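PDB 6VSS: arginase, mitochondrial from Medicago truncatula, which hydrolyses L-arginine to urea and L-ornithine, and agmatine to urea and putrescine, as a manganese-dependent homohexamer of the arginase family. Local coordinates for residues Leu181-His186 with Val264-Asp269; Pro187-Asp192 with Glu230-Tyr235; Arg215-Gly220 with Gly236-Glu241; Ile221-Asn226 with His283-Gly288. One frame throughout, in Å; residues are numbered along the deposited sequence.

How the contacts relate
Contacts 1 and 3 are parallel strand pairings in one sheet: strand 178-183 lies between 264-269 and 213-221, while 238-241 is outermost within the chain. Contact 1, nearest the chain centre, ends in carboxylates that bridge two manganese ions; contact 3, farther out, is flanked by a salt bridge at the start of its strands and by a water at each end. Contact 2, partly buried, sets a loop carrying the metal ligand Asp188 against helix 226-234; contact 4, buried, joins two loops, supports His186 through Glu285 and borders a second subunit. Both are centred about 19 Å from the chain centre. In contact 2 one amide N-H, in contact 4 two guanidinium nitrogens, meet a main-chain oxygen.

Contact 1 of 4, residues Leu181-His186 with Val264-Asp269; sequences LHFDAH and VYVSID. With MN (manganese (II) ion), chain I; MN (manganese (II) ion), chain J.
Strands 178-183 and 264-269 are parallel neighbours in the central sheet of the arginase fold, and their C-terminal ends carry ligands of the dinuclear manganese site. Four backbone bonds zip Leu181-Phe183 to Tyr265-Asp269: Leu181 N donates to Tyr265 O, Ser267 N to Leu181 O, Phe183 N to Ser267 O, and Asp269 N to Phe183 O, the last at 2.8 Å. The first three donors lie nearly on their acceptors' C=O axes. On the face bearing Leu181, Phe183, Val266 and Ile268, the Phe183 ring runs alongside Ile268, with CD1 4.0 Å from Ile268 CG1, and helix 291-300 packs against this ring. On the face bearing His182 and Ser267 the polar ends are all engaged: Ser267 OG, anti to its backbone N, is hydrogen-bonded to His160 NE2 and Asp309 OD1, whereas His182 NE2 donates to the anti lone pair of Asp184 OD2, 2.8 Å away; Gln218 engages His182 ND1. Asp184 is therefore well occupied: OD1 binds one manganese and also accepts from His186 N in an Asx turn, the donor coming from above the carboxylate plane, while OD2 binds the other metal. His186 ND1 ligates the first ion, its NE2 being held by Glu285. Asp271 completes that ion's site, His160 and Asp188 that of the ion on Asp184 OD2. The Asp184 and Asp269 carboxylates cross with planes 63° apart, and the metals probably offset the repulsion between Asp184 OD1 and Asp269 OD2, only 2.7 Å apart. Water 1 bridges both ions, as does Asp269 OD2, 2.1 Å from the ion on His186 and 2.2 Å from the other.

Contact 2 of 4, residues Pro187-Asp192 with Glu230-Tyr235; sequences PDLYHD and EQVKKY. With MN (manganese (II) ion), chain J.
Leu189 and Gln231 bury the most surface here, joining the loop that follows strand 178-183 to helix 226-234, with Val232 adding a smaller apolar patch. Gln231 leaves the helix with CG anti to its carbonyl carbon and then bends at chi2 (-77°), so that the side chain folds across the carbonyl of Leu189 and brings its amide to that oxygen. NE2 donates to Leu189 O over 3.0 Å, with an N-H...O angle of 161°. The acceptor lies close to the amide plane, and the donor sits nearly on the C=O axis, a straight bond that fixes the rotation of the amide. Gln231 CG also rests 3.4 Å from Leu189 O, and His191 CB lies 3.7 Å from Gln231 NE2.

Leu189 points its side chain at the helix, CG beside the backbone N. Its CD1 meets Val232 CG2 at 4.1 Å, the two side chains crossing at about a right angle. Val228, Phe204 and Val237 add further apolar contacts to Leu189. The helix thus holds this residue in two ways: Gln231 through the backbone oxygen and Val232 through the methyl.

One residue earlier, Asp188 turns from the helix to the metal centre. Its OD2 binds manganese at 2.2 Å, while OD1 accepts a hydrogen bond from water 1, a ligand of the same ion. Tyr190 packs on Asn98 of a second subunit. Leu189 and Tyr190, like Asp188, bind L-ornithine, so the helix braces a metal- and product-binding loop of the arginase active site.

Contact 3 of 4, residues Arg215-Gly220 with Gly236-Glu241; sequences RLVQVG and GVETHE
Three backbone hydrogen bonds pair the strands: Glu238 N donates to Leu216 O, Gln218 N to Glu238 O, and His240 N to Gln218 O, setting Val217 beside Glu238 and Gln218 beside Thr239 in parallel pairing. The bond from Gln218 N is nearly straight at its hydrogen (175°), although that nitrogen stands above the carbonyl plane of Glu238. At both ends water extends the pairing. Water 2 accepts from Leu216 N and donates to Gly236 O and Glu238 OE2; water 3 connects Gly220 N with His240 O.

A single salt bridge supplies the charged contact. Arg215 bends at chi3 (62°) and presents its guanidinium side-on, NE to Glu238 OE2 at 3.0 Å and NH2 to Glu238 OE1 at 2.7 Å. Both oxygens use their syn lone pairs, and the two planar groups are 5° apart, giving a flat two-point grip.

On the sheet face bearing Gln218 and Thr239, these side chains run alongside each other. Thr239 OG1 donates to Gln218 OE1 over 2.9 Å from above the amide carbonyl plane. Gln218 NE2 is hydrogen-bonded to His182 ND1 and Pro187 O, so the amide links strand 238-241, the outermost of this chain, to residues beside the metal site. Val237 CG1 rests against that amide, 3.6 Å from Gln218 CD.

Apolar packing brings Leu216 CG to within 3.8 Å of Val237 CG1. On the opposite face from Gln218, Val217 and His240 lie side by side, Val217 CG1 4.0 Å from His240 CD2; the ring's ND1 is engaged by Asp248. Gly236, at positive phi, closes helix 226-234 in a Schellman motif, and the whole forms a beta-alpha-beta crossover from strand 213-221 through that helix to strand 238-241.

Contact 4 of 4, residues Ile221-Asn226 with His283-Gly288; sequences IRSITN and HHEPGG
A single main-chain oxygen, Glu285 O, takes two hydrogen bonds from one guanidinium: Arg222 NE at 2.8 Å and Arg222 NH2 at 2.9 Å. The oxygen lies at the edge of the guanidinium, 1° from its plane, but the two donors meet the carbonyl differently, NE from above its plane and NH2 within it. Arg222 begins in the crowded position between backbone N and carbonyl carbon (chi1 49°), then runs extended from CG to NE, which carries the planar end across to the 283-288 loop. CD passes 3.3 Å from Gly287 O, and Gly288 CA lies over one face of the guanidinium. The remaining N-H groups are also occupied: NH1 donates to the carbonyls of Gly220 and Ser272, and NH2 to that of Asp271.

Both segments belong to loops that follow strands of the parallel arginase sheet, 213-221 and 264-269, the first beginning on its strand's last residue, and they meet beside the active site. Ser223 binds L-ornithine. Its OG, anti to the backbone N, stands 3.9 Å from Glu285 OE2, a near approach without a bond. The Glu285 chain bends at chi2 (-74°), and its OE2 is hydrogen-bonded to His186 NE2, making Glu285 a second-shell partner of that manganese ligand and probably enhancing its donor character. Water 4 donates to Glu285 OE1 at 2.5 Å and, more distantly, to Arg222 O. Arg292 NH2 and Lys330 NZ of a second subunit hydrogen-bond to Gly287 O and Pro286 O.

Contact 1 of 4, residues Leu181-His186 with Val264-Asp269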
loop_
_atom_site.group_PDB
_atom_site.type_symbol
_atom_site.label_atom_id
_atom_site.label_comp_id
_atom_site.label_asym_id
_atom_site.label_seq_id
_atom_site.Cartn_x
_atom_site.Cartn_y
_atom_site.Cartn_z
ATOM N N LEU B 181 8.251 26.009 23.275
ATOM C CA LEU B 181 8.576 24.581 23.334
ATOM C C LEU B 181 8.303 24.091 21.930
ATOM O O LEU B 181 7.170 24.303 21.469
ATOM C CB LEU B 181 7.660 23.871 24.322
ATOM C CG LEU B 181 7.799 22.353 24.280
ATOM C CD1 LEU B 181 9.234 21.936 24.535
ATOM C CD2 LEU B 181 6.837 21.745 25.302
ATOM N N HIS B 182 9.341 23.579 21.268
ATOM C CA HIS B 182 9.339 23.289 19.825
ATOM C C HIS B 182 9.763 21.837 19.688
ATOM O O HIS B 182 10.906 21.519 20.075
ATOM C CB HIS B 182 10.212 24.315 19.119
ATOM C CG HIS B 182 10.624 23.954 17.723
ATOM N ND1 HIS B 182 11.876 24.289 17.216
ATOM C CD2 HIS B 182 9.945 23.371 16.713
ATOM C CE1 HIS B 182 11.929 23.931 15.947
ATOM N NE2 HIS B 182 10.762 23.340 15.628
ATOM N N PHE B 183 8.878 20.991 19.192
ATOM C CA PHE B 183 9.177 19.581 18.827
ATOM C C PHE B 183 9.503 19.519 17.342
ATOM O O PHE B 183 8.715 19.953 16.524
ATOM C CB PHE B 183 8.012 18.662 19.166
ATOM C CG PHE B 183 7.683 18.612 20.635
ATOM C CD1 PHE B 183 6.737 19.471 21.180
ATOM C CD2 PHE B 183 8.217 17.637 21.461
ATOM C CE1 PHE B 183 6.375 19.405 22.520
ATOM C CE2 PHE B 183 7.880 17.592 22.818
ATOM C CZ PHE B 183 6.982 18.490 23.337
ATOM N N ASP B 184 10.648 18.952 17.017
ATOM C CA ASP B 184 11.068 18.868 15.604
ATOM C C ASP B 184 12.223 17.871 15.449
ATOM O O ASP B 184 13.004 17.772 16.361
ATOM C CB ASP B 184 11.440 20.273 15.164
ATOM C CG ASP B 184 11.190 20.526 13.696
ATOM O OD1 ASP B 184 11.304 19.592 12.863
ATOM O OD2 ASP B 184 10.759 21.631 13.441
ATOM N N ALA B 185 12.364 17.204 14.310
ATOM C CA ALA B 185 13.641 16.567 13.902
ATOM C C ALA B 185 14.693 17.636 13.558
ATOM O O ALA B 185 15.926 17.321 13.660
ATOM C CB ALA B 185 13.424 15.621 12.755
ATOM N N HIS B 186 14.263 18.851 13.204
ATOM C CA HIS B 186 15.080 19.856 12.479
ATOM C C HIS B 186 15.027 21.146 13.260
ATOM O O HIS B 186 13.976 21.530 13.731
ATOM C CB HIS B 186 14.545 20.149 11.065
ATOM C CG HIS B 186 14.248 18.929 10.268
ATOM N ND1 HIS B 186 12.945 18.394 10.134
ATOM C CD2 HIS B 186 15.095 18.114 9.588
ATOM C CE1 HIS B 186 13.070 17.264 9.418
ATOM N NE2 HIS B 186 14.364 17.081 9.050
ATOM N N VAL B 264 3.589 31.099 26.937
ATOM C CA VAL B 264 4.238 29.909 26.326
ATOM C C VAL B 264 3.526 29.571 25.012
ATOM O O VAL B 264 2.276 29.394 25.018
ATOM C CB VAL B 264 4.257 28.703 27.289
ATOM C CG1 VAL B 264 4.978 27.514 26.657
ATOM C CG2 VAL B 264 4.929 29.066 28.629
ATOM N N TYR B 265 4.305 29.413 23.943
ATOM C CA TYR B 265 3.817 28.913 22.623
ATOM C C TYR B 265 4.390 27.514 22.361
ATOM O O TYR B 265 5.629 27.335 22.592
ATOM C CB TYR B 265 4.232 29.888 21.533
ATOM C CG TYR B 265 3.698 29.508 20.185
ATOM C CD1 TYR B 265 4.395 28.660 19.326
ATOM C CD2 TYR B 265 2.470 29.992 19.782
ATOM C CE1 TYR B 265 3.882 28.340 18.073
ATOM C CE2 TYR B 265 1.980 29.720 18.521
ATOM C CZ TYR B 265 2.662 28.858 17.687
ATOM O OH TYR B 265 2.102 28.588 16.482
ATOM N N VAL B 266 3.548 26.572 21.929
ATOM C CA VAL B 266 3.961 25.151 21.719
ATOM C C VAL B 266 3.847 24.788 20.243
ATOM O O VAL B 266 2.754 24.728 19.733
ATOM C CB VAL B 266 3.175 24.159 22.582
ATOM C CG1 VAL B 266 3.685 22.741 22.334
ATOM C CG2 VAL B 266 3.279 24.492 24.073
ATOM N N SER B 267 4.969 24.572 19.574
ATOM C CA SER B 267 5.025 24.257 18.130
ATOM C C SER B 267 5.375 22.772 17.982
ATOM O O SER B 267 6.480 22.354 18.417
ATOM C CB SER B 267 6.018 25.136 17.473
ATOM O OG SER B 267 6.166 24.777 16.100
ATOM N N ILE B 268 4.482 21.973 17.455
ATOM C CA ILE B 268 4.754 20.517 17.247
ATOM C C ILE B 268 4.948 20.237 15.747
ATOM O O ILE B 268 3.928 20.272 14.966
ATOM C CB ILE B 268 3.653 19.662 17.876
ATOM C CG1 ILE B 268 3.259 20.222 19.257
ATOM C CG2 ILE B 268 4.117 18.202 17.886
ATOM C CD1 ILE B 268 2.324 19.387 20.079
ATOM N N ASP B 269 6.193 19.946 15.337
ATOM C CA ASP B 269 6.445 19.382 13.987
ATOM C C ASP B 269 6.274 17.848 14.065
ATOM O O ASP B 269 6.902 17.219 14.891
ATOM C CB ASP B 269 7.771 19.907 13.455
ATOM C CG ASP B 269 8.133 19.423 12.055
ATOM O OD1 ASP B 269 7.595 18.349 11.677
ATOM O OD2 ASP B 269 9.048 20.020 11.449
HETATM MN MN MN I . 10.807 19.062 10.748
HETATM MN MN MN J . 10.072 22.014 11.456
HETATM O O HOH W 1 11.487 21.066 10.290
#

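Contact 2 of 4, residues Pro187-Asp192 with Glu230-Tyr235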
loop_
_atom_site.group_PDB
_atom_site.type_symbol
_atom_site.label_atom_id
_atom_site.label_comp_id
_atom_site.label_asym_id
_atom_site.label_seq_id
_atom_site.Cartn_x
_atom_site.Cartn_y
_atom_site.Cartn_z
ATOM N N PRO B 187 16.160 21.813 13.537
ATOM C CA PRO B 187 16.086 23.039 14.330
ATOM C C PRO B 187 15.250 24.150 13.671
ATOM O O PRO B 187 14.859 25.073 14.367
ATOM C CB PRO B 187 17.557 23.452 14.518
ATOM C CG PRO B 187 18.361 22.160 14.305
ATOM C CD PRO B 187 17.545 21.351 13.301
ATOM N N ASP B 188 15.116 24.142 12.349
ATOM C CA ASP B 188 14.477 25.237 11.583
ATOM C C ASP B 188 15.081 26.598 11.949
ATOM O O ASP B 188 14.335 27.570 11.949
ATOM C CB ASP B 188 12.976 25.256 11.812
ATOM C CG ASP B 188 12.238 24.068 11.215
ATOM O OD1 ASP B 188 12.892 23.305 10.459
ATOM O OD2 ASP B 188 11.013 23.971 11.468
ATOM N N LEU B 189 16.417 26.683 12.031
ATOM C CA LEU B 189 17.138 27.926 12.424
ATOM C C LEU B 189 18.090 28.434 11.331
ATOM O O LEU B 189 18.849 29.341 11.636
ATOM C CB LEU B 189 17.895 27.622 13.713
ATOM C CG LEU B 189 17.050 27.785 14.970
ATOM C CD1 LEU B 189 17.706 27.097 16.165
ATOM C CD2 LEU B 189 16.823 29.267 15.272
ATOM N N TYR B 190 18.039 27.908 10.103
ATOM C CA TYR B 190 18.866 28.409 8.975
ATOM C C TYR B 190 18.698 29.921 8.784
ATOM O O TYR B 190 17.550 30.407 8.761
ATOM C CB TYR B 190 18.420 27.807 7.655
ATOM C CG TYR B 190 18.907 26.412 7.430
ATOM C CD1 TYR B 190 20.114 26.170 6.790
ATOM C CD2 TYR B 190 18.138 25.334 7.845
ATOM C CE1 TYR B 190 20.525 24.871 6.543
ATOM C CE2 TYR B 190 18.533 24.031 7.599
ATOM C CZ TYR B 190 19.738 23.806 6.963
ATOM O OH TYR B 190 20.134 22.513 6.779
ATOM N N HIS B 191 19.792 30.652 8.578
ATOM C CA HIS B 191 19.714 32.107 8.274
ATOM C C HIS B 191 19.186 32.262 6.850
ATOM O O HIS B 191 18.424 33.197 6.613
ATOM C CB HIS B 191 21.059 32.814 8.440
ATOM C CG HIS B 191 21.021 34.246 8.017
ATOM N ND1 HIS B 191 20.173 35.176 8.611
ATOM C CD2 HIS B 191 21.715 34.912 7.075
ATOM C CE1 HIS B 191 20.362 36.350 8.061
ATOM N NE2 HIS B 191 21.298 36.213 7.111
ATOM N N ASP B 192 19.526 31.319 5.969
ATOM C CA ASP B 192 19.418 31.484 4.493
ATOM C C ASP B 192 19.370 30.090 3.859
ATOM O O ASP B 192 20.411 29.489 3.604
ATOM C CB ASP B 192 20.566 32.363 3.984
ATOM C CG ASP B 192 20.560 32.680 2.501
ATOM O OD1 ASP B 192 19.576 32.336 1.806
ATOM O OD2 ASP B 192 21.538 33.298 2.059
ATOM N N GLU B 230 25.913 26.989 14.937
ATOM C CA GLU B 230 26.297 28.412 15.214
ATOM C C GLU B 230 25.048 29.164 15.660
ATOM O O GLU B 230 25.127 29.983 16.571
ATOM C CB GLU B 230 26.802 29.229 14.006
ATOM C CG GLU B 230 28.017 28.719 13.236
ATOM C CD GLU B 230 28.411 29.599 12.028
ATOM O OE1 GLU B 230 28.328 29.131 10.834
ATOM O OE2 GLU B 230 28.790 30.787 12.265
ATOM N N GLN B 231 23.949 28.960 14.935
ATOM C CA GLN B 231 22.696 29.740 15.132
ATOM C C GLN B 231 22.184 29.457 16.553
ATOM O O GLN B 231 21.887 30.428 17.280
ATOM C CB GLN B 231 21.685 29.415 14.026
ATOM C CG GLN B 231 22.054 29.983 12.669
ATOM C CD GLN B 231 21.774 31.461 12.557
ATOM O OE1 GLN B 231 22.568 32.297 12.961
ATOM N NE2 GLN B 231 20.615 31.792 12.002
ATOM N N VAL B 232 22.198 28.171 16.943
ATOM C CA VAL B 232 21.830 27.670 18.302
ATOM C C VAL B 232 22.624 28.427 19.365
ATOM O O VAL B 232 22.010 28.940 20.300
ATOM C CB VAL B 232 22.061 26.161 18.431
ATOM C CG1 VAL B 232 21.873 25.698 19.856
ATOM C CG2 VAL B 232 21.151 25.373 17.503
ATOM N N LYS B 233 23.942 28.505 19.213
ATOM C CA LYS B 233 24.805 29.214 20.192
ATOM C C LYS B 233 24.539 30.725 20.124
ATOM O O LYS B 233 24.504 31.340 21.160
ATOM C CB LYS B 233 26.279 28.875 19.945
ATOM C CG LYS B 233 27.219 29.539 20.953
ATOM C CD LYS B 233 28.633 29.767 20.457
ATOM C CE LYS B 233 29.294 30.977 21.070
ATOM N NZ LYS B 233 30.687 30.646 21.437
ATOM N N LYS B 234 24.357 31.298 18.942
ATOM C CA LYS B 234 24.217 32.766 18.779
ATOM C C LYS B 234 22.930 33.263 19.470
ATOM O O LYS B 234 22.934 34.378 20.031
ATOM C CB LYS B 234 24.207 33.130 17.296
ATOM C CG LYS B 234 23.668 34.517 16.998
ATOM C CD LYS B 234 23.649 34.895 15.528
ATOM C CE LYS B 234 23.200 36.336 15.348
ATOM N NZ LYS B 234 23.439 36.830 13.968
ATOM N N TYR B 235 21.823 32.521 19.391
ATOM C CA TYR B 235 20.540 32.995 19.974
ATOM C C TYR B 235 20.307 32.325 21.337
ATOM O O TYR B 235 19.278 32.540 21.877
ATOM C CB TYR B 235 19.393 32.831 18.966
ATOM C CG TYR B 235 19.528 33.642 17.687
ATOM C CD1 TYR B 235 19.228 34.998 17.626
ATOM C CD2 TYR B 235 19.911 33.031 16.511
ATOM C CE1 TYR B 235 19.353 35.725 16.447
ATOM C CE2 TYR B 235 20.045 33.738 15.328
ATOM C CZ TYR B 235 19.766 35.090 15.286
ATOM O OH TYR B 235 19.914 35.728 14.075
HETATM MN MN MN J . 10.072 22.014 11.456
HETATM O O HOH W 1 11.487 21.066 10.290
#

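Contact 3 of 4, residues Arg215-Gly220 with Gly236-Glu241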
loop_
_atom_site.group_PDB
_atom_site.type_symbol
_atom_site.label_atom_id
_atom_site.label_comp_id
_atom_site.label_asym_id
_atom_site.label_seq_id
_atom_site.Cartn_x
_atom_site.Cartn_y
_atom_site.Cartn_z
ATOM N N ARG B 215 13.108 32.161 25.542
ATOM C CA ARG B 215 13.538 30.759 25.509
ATOM C C ARG B 215 12.914 30.066 24.299
ATOM O O ARG B 215 11.811 30.453 23.837
ATOM C CB ARG B 215 13.164 30.102 26.829
ATOM C CG ARG B 215 13.863 30.755 28.018
ATOM C CD ARG B 215 13.605 30.000 29.299
ATOM N NE ARG B 215 14.118 28.649 29.223
ATOM C CZ ARG B 215 13.693 27.640 29.972
ATOM N NH1 ARG B 215 12.736 27.806 30.875
ATOM N NH2 ARG B 215 14.242 26.456 29.826
ATOM N N LEU B 216 13.694 29.193 23.700
ATOM C CA LEU B 216 13.243 28.286 22.631
ATOM C C LEU B 216 13.777 26.923 23.026
ATOM O O LEU B 216 14.982 26.711 22.942
ATOM C CB LEU B 216 13.808 28.750 21.297
ATOM C CG LEU B 216 13.721 27.755 20.135
ATOM C CD1 LEU B 216 12.319 27.193 19.971
ATOM C CD2 LEU B 216 14.189 28.454 18.860
ATOM N N VAL B 217 12.924 26.056 23.491
ATOM C CA VAL B 217 13.348 24.715 23.970
ATOM C C VAL B 217 13.000 23.728 22.875
ATOM O O VAL B 217 11.814 23.645 22.588
ATOM C CB VAL B 217 12.641 24.384 25.279
ATOM C CG1 VAL B 217 13.069 23.034 25.812
ATOM C CG2 VAL B 217 12.867 25.489 26.283
ATOM N N GLN B 218 14.005 23.112 22.251
ATOM C CA GLN B 218 13.808 22.263 21.057
ATOM C C GLN B 218 13.965 20.829 21.510
ATOM O O GLN B 218 14.972 20.518 22.169
ATOM C CB GLN B 218 14.813 22.597 19.954
ATOM C CG GLN B 218 14.861 24.086 19.628
ATOM C CD GLN B 218 15.521 24.365 18.291
ATOM O OE1 GLN B 218 16.691 24.035 18.062
ATOM N NE2 GLN B 218 14.760 24.930 17.373
ATOM N N VAL B 219 13.090 19.956 21.087
ATOM C CA VAL B 219 13.124 18.525 21.502
ATOM C C VAL B 219 12.896 17.632 20.282
ATOM O O VAL B 219 11.981 17.894 19.526
ATOM C CB VAL B 219 12.075 18.297 22.601
ATOM C CG1 VAL B 219 12.007 16.844 23.055
ATOM C CG2 VAL B 219 12.323 19.208 23.773
ATOM N N GLY B 220 13.676 16.556 20.169
ATOM C CA GLY B 220 13.644 15.558 19.081
ATOM C C GLY B 220 14.666 15.817 17.980
ATOM O O GLY B 220 14.655 15.094 16.982
ATOM N N GLY B 236 21.279 31.620 21.916
ATOM C CA GLY B 236 21.115 30.906 23.195
ATOM C C GLY B 236 19.905 29.973 23.155
ATOM O O GLY B 236 19.141 29.909 24.140
ATOM N N VAL B 237 19.734 29.261 22.052
ATOM C CA VAL B 237 18.642 28.271 21.872
ATOM C C VAL B 237 18.982 27.049 22.695
ATOM O O VAL B 237 20.129 26.607 22.647
ATOM C CB VAL B 237 18.466 27.866 20.403
ATOM C CG1 VAL B 237 17.405 26.765 20.263
ATOM C CG2 VAL B 237 18.131 29.059 19.525
ATOM N N GLU B 238 18.002 26.520 23.403
ATOM C CA GLU B 238 18.163 25.290 24.202
ATOM C C GLU B 238 17.840 24.089 23.321
ATOM O O GLU B 238 16.760 23.499 23.492
ATOM C CB GLU B 238 17.248 25.352 25.411
ATOM C CG GLU B 238 17.795 26.242 26.492
ATOM C CD GLU B 238 16.717 26.585 27.466
ATOM O OE1 GLU B 238 16.318 25.685 28.243
ATOM O OE2 GLU B 238 16.232 27.717 27.377
ATOM N N THR B 239 18.756 23.686 22.460
ATOM C CA THR B 239 18.513 22.551 21.543
ATOM C C THR B 239 18.765 21.235 22.273
ATOM O O THR B 239 19.902 20.980 22.607
ATOM C CB THR B 239 19.383 22.685 20.304
ATOM O OG1 THR B 239 19.033 23.940 19.721
ATOM C CG2 THR B 239 19.208 21.550 19.322
ATOM N N HIS B 240 17.776 20.365 22.410
ATOM C CA HIS B 240 17.996 19.007 22.938
ATOM C C HIS B 240 18.004 18.002 21.790
ATOM O O HIS B 240 16.950 17.782 21.181
ATOM C CB HIS B 240 16.959 18.692 24.018
ATOM C CG HIS B 240 17.011 19.633 25.163
ATOM N ND1 HIS B 240 17.811 19.397 26.257
ATOM C CD2 HIS B 240 16.421 20.826 25.391
ATOM C CE1 HIS B 240 17.699 20.405 27.112
ATOM N NE2 HIS B 240 16.880 21.282 26.615
ATOM N N GLU B 241 19.139 17.332 21.592
ATOM C CA GLU B 241 19.354 16.295 20.544
ATOM C C GLU B 241 18.946 14.899 21.041
ATOM O O GLU B 241 19.105 14.601 22.271
ATOM C CB GLU B 241 20.814 16.371 20.130
ATOM C CG GLU B 241 21.143 17.693 19.447
ATOM C CD GLU B 241 22.616 17.797 19.039
ATOM O OE1 GLU B 241 23.129 16.848 18.385
ATOM O OE2 GLU B 241 23.251 18.817 19.373
HETATM O O HOH W 2 16.352 29.457 24.866
HETATM O O HOH W 3 15.629 15.505 22.135
#

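Contact 4 of 4, residues Ile221-Asn226 with His283-Gly288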
loop_
_atom_site.group_PDB
_atom_site.type_symbol
_atom_site.label_atom_id
_atom_site.label_comp_id
_atom_site.label_asym_id
_atom_site.label_seq_id
_atom_site.Cartn_x
_atom_site.Cartn_y
_atom_site.Cartn_z
ATOM N N ILE B 221 15.580 16.754 18.202
ATOM C CA ILE B 221 16.519 17.216 17.155
ATOM C C ILE B 221 17.528 16.108 16.837
ATOM O O ILE B 221 18.129 15.600 17.779
ATOM C CB ILE B 221 17.210 18.517 17.608
ATOM C CG1 ILE B 221 16.191 19.597 17.932
ATOM C CG2 ILE B 221 18.210 18.951 16.555
ATOM C CD1 ILE B 221 15.486 20.134 16.747
ATOM N N ARG B 222 17.649 15.745 15.561
ATOM C CA ARG B 222 18.561 14.692 15.093
ATOM C C ARG B 222 19.078 15.004 13.688
ATOM O O ARG B 222 19.659 14.144 13.121
ATOM C CB ARG B 222 17.872 13.328 15.150
ATOM C CG ARG B 222 16.505 13.296 14.523
ATOM C CD ARG B 222 15.777 12.110 14.997
ATOM N NE ARG B 222 14.571 11.888 14.196
ATOM C CZ ARG B 222 13.360 12.370 14.422
ATOM N NH1 ARG B 222 13.124 13.215 15.415
ATOM N NH2 ARG B 222 12.371 11.992 13.632
ATOM N N SER B 223 18.952 16.237 13.213
ATOM C CA SER B 223 19.268 16.646 11.819
ATOM C C SER B 223 19.686 18.122 11.827
ATOM O O SER B 223 18.809 18.989 11.785
ATOM C CB SER B 223 18.129 16.437 10.885
ATOM O OG SER B 223 18.575 16.729 9.585
ATOM N N ILE B 224 20.979 18.382 11.908
ATOM C CA ILE B 224 21.466 19.747 12.192
ATOM C C ILE B 224 22.846 19.881 11.547
ATOM O O ILE B 224 23.686 18.986 11.685
ATOM C CB ILE B 224 21.404 19.989 13.703
ATOM C CG1 ILE B 224 21.944 21.370 14.081
ATOM C CG2 ILE B 224 22.057 18.839 14.440
ATOM C CD1 ILE B 224 21.830 21.699 15.556
ATOM N N THR B 225 22.991 20.921 10.752
ATOM C CA THR B 225 24.244 21.267 10.045
ATOM C C THR B 225 25.098 22.033 11.041
ATOM O O THR B 225 24.533 22.552 12.002
ATOM C CB THR B 225 23.894 22.071 8.795
ATOM O OG1 THR B 225 23.169 23.184 9.319
ATOM C CG2 THR B 225 23.064 21.275 7.807
ATOM N N ASN B 226 26.397 22.118 10.793
ATOM C CA ASN B 226 27.331 22.800 11.713
ATOM C C ASN B 226 27.064 24.308 11.647
ATOM O O ASN B 226 27.281 24.955 12.646
ATOM C CB ASN B 226 28.776 22.342 11.487
ATOM C CG ASN B 226 28.938 20.840 11.675
ATOM O OD1 ASN B 226 28.439 20.279 12.638
ATOM N ND2 ASN B 226 29.586 20.163 10.740
ATOM N N HIS B 283 9.807 14.875 5.500
ATOM C CA HIS B 283 11.229 14.599 5.807
ATOM C C HIS B 283 11.281 13.434 6.774
ATOM O O HIS B 283 11.298 13.683 7.945
ATOM C CB HIS B 283 11.885 15.863 6.398
ATOM C CG HIS B 283 11.831 16.985 5.437
ATOM N ND1 HIS B 283 12.806 17.164 4.471
ATOM C CD2 HIS B 283 10.886 17.925 5.216
ATOM C CE1 HIS B 283 12.487 18.207 3.715
ATOM N NE2 HIS B 283 11.300 18.690 4.141
ATOM N N HIS B 284 11.343 12.209 6.299
ATOM C CA HIS B 284 11.590 11.041 7.178
ATOM C C HIS B 284 12.989 11.173 7.847
ATOM O O HIS B 284 13.963 11.335 7.127
ATOM C CB HIS B 284 11.435 9.751 6.402
ATOM C CG HIS B 284 10.052 9.445 6.011
ATOM N ND1 HIS B 284 9.749 8.835 4.813
ATOM C CD2 HIS B 284 8.876 9.633 6.626
ATOM C CE1 HIS B 284 8.454 8.740 4.679
ATOM N NE2 HIS B 284 7.895 9.180 5.791
ATOM N N GLU B 285 13.103 11.135 9.183
ATOM C CA GLU B 285 14.435 11.151 9.868
ATOM C C GLU B 285 14.443 10.031 10.898
ATOM O O GLU B 285 13.967 10.222 12.005
ATOM C CB GLU B 285 14.701 12.493 10.571
ATOM C CG GLU B 285 14.642 13.698 9.659
ATOM C CD GLU B 285 15.827 13.873 8.724
ATOM O OE1 GLU B 285 16.846 13.169 8.949
ATOM O OE2 GLU B 285 15.720 14.722 7.753
ATOM N N PRO B 286 14.970 8.833 10.595
ATOM C CA PRO B 286 14.895 7.733 11.561
ATOM C C PRO B 286 15.593 8.064 12.880
ATOM O O PRO B 286 16.499 8.903 12.930
ATOM C CB PRO B 286 15.542 6.541 10.851
ATOM C CG PRO B 286 15.324 6.884 9.367
ATOM C CD PRO B 286 15.485 8.406 9.285
ATOM N N GLY B 287 15.080 7.479 13.941
ATOM C CA GLY B 287 15.599 7.679 15.308
ATOM C C GLY B 287 14.893 8.793 16.064
ATOM O O GLY B 287 15.591 9.444 16.862
ATOM N N GLY B 288 13.557 8.917 15.928
ATOM C CA GLY B 288 12.808 10.064 16.427
ATOM C C GLY B 288 12.151 9.749 17.751
ATOM O O GLY B 288 12.340 8.648 18.270
HETATM O O HOH W 4 18.246 12.230 10.842
#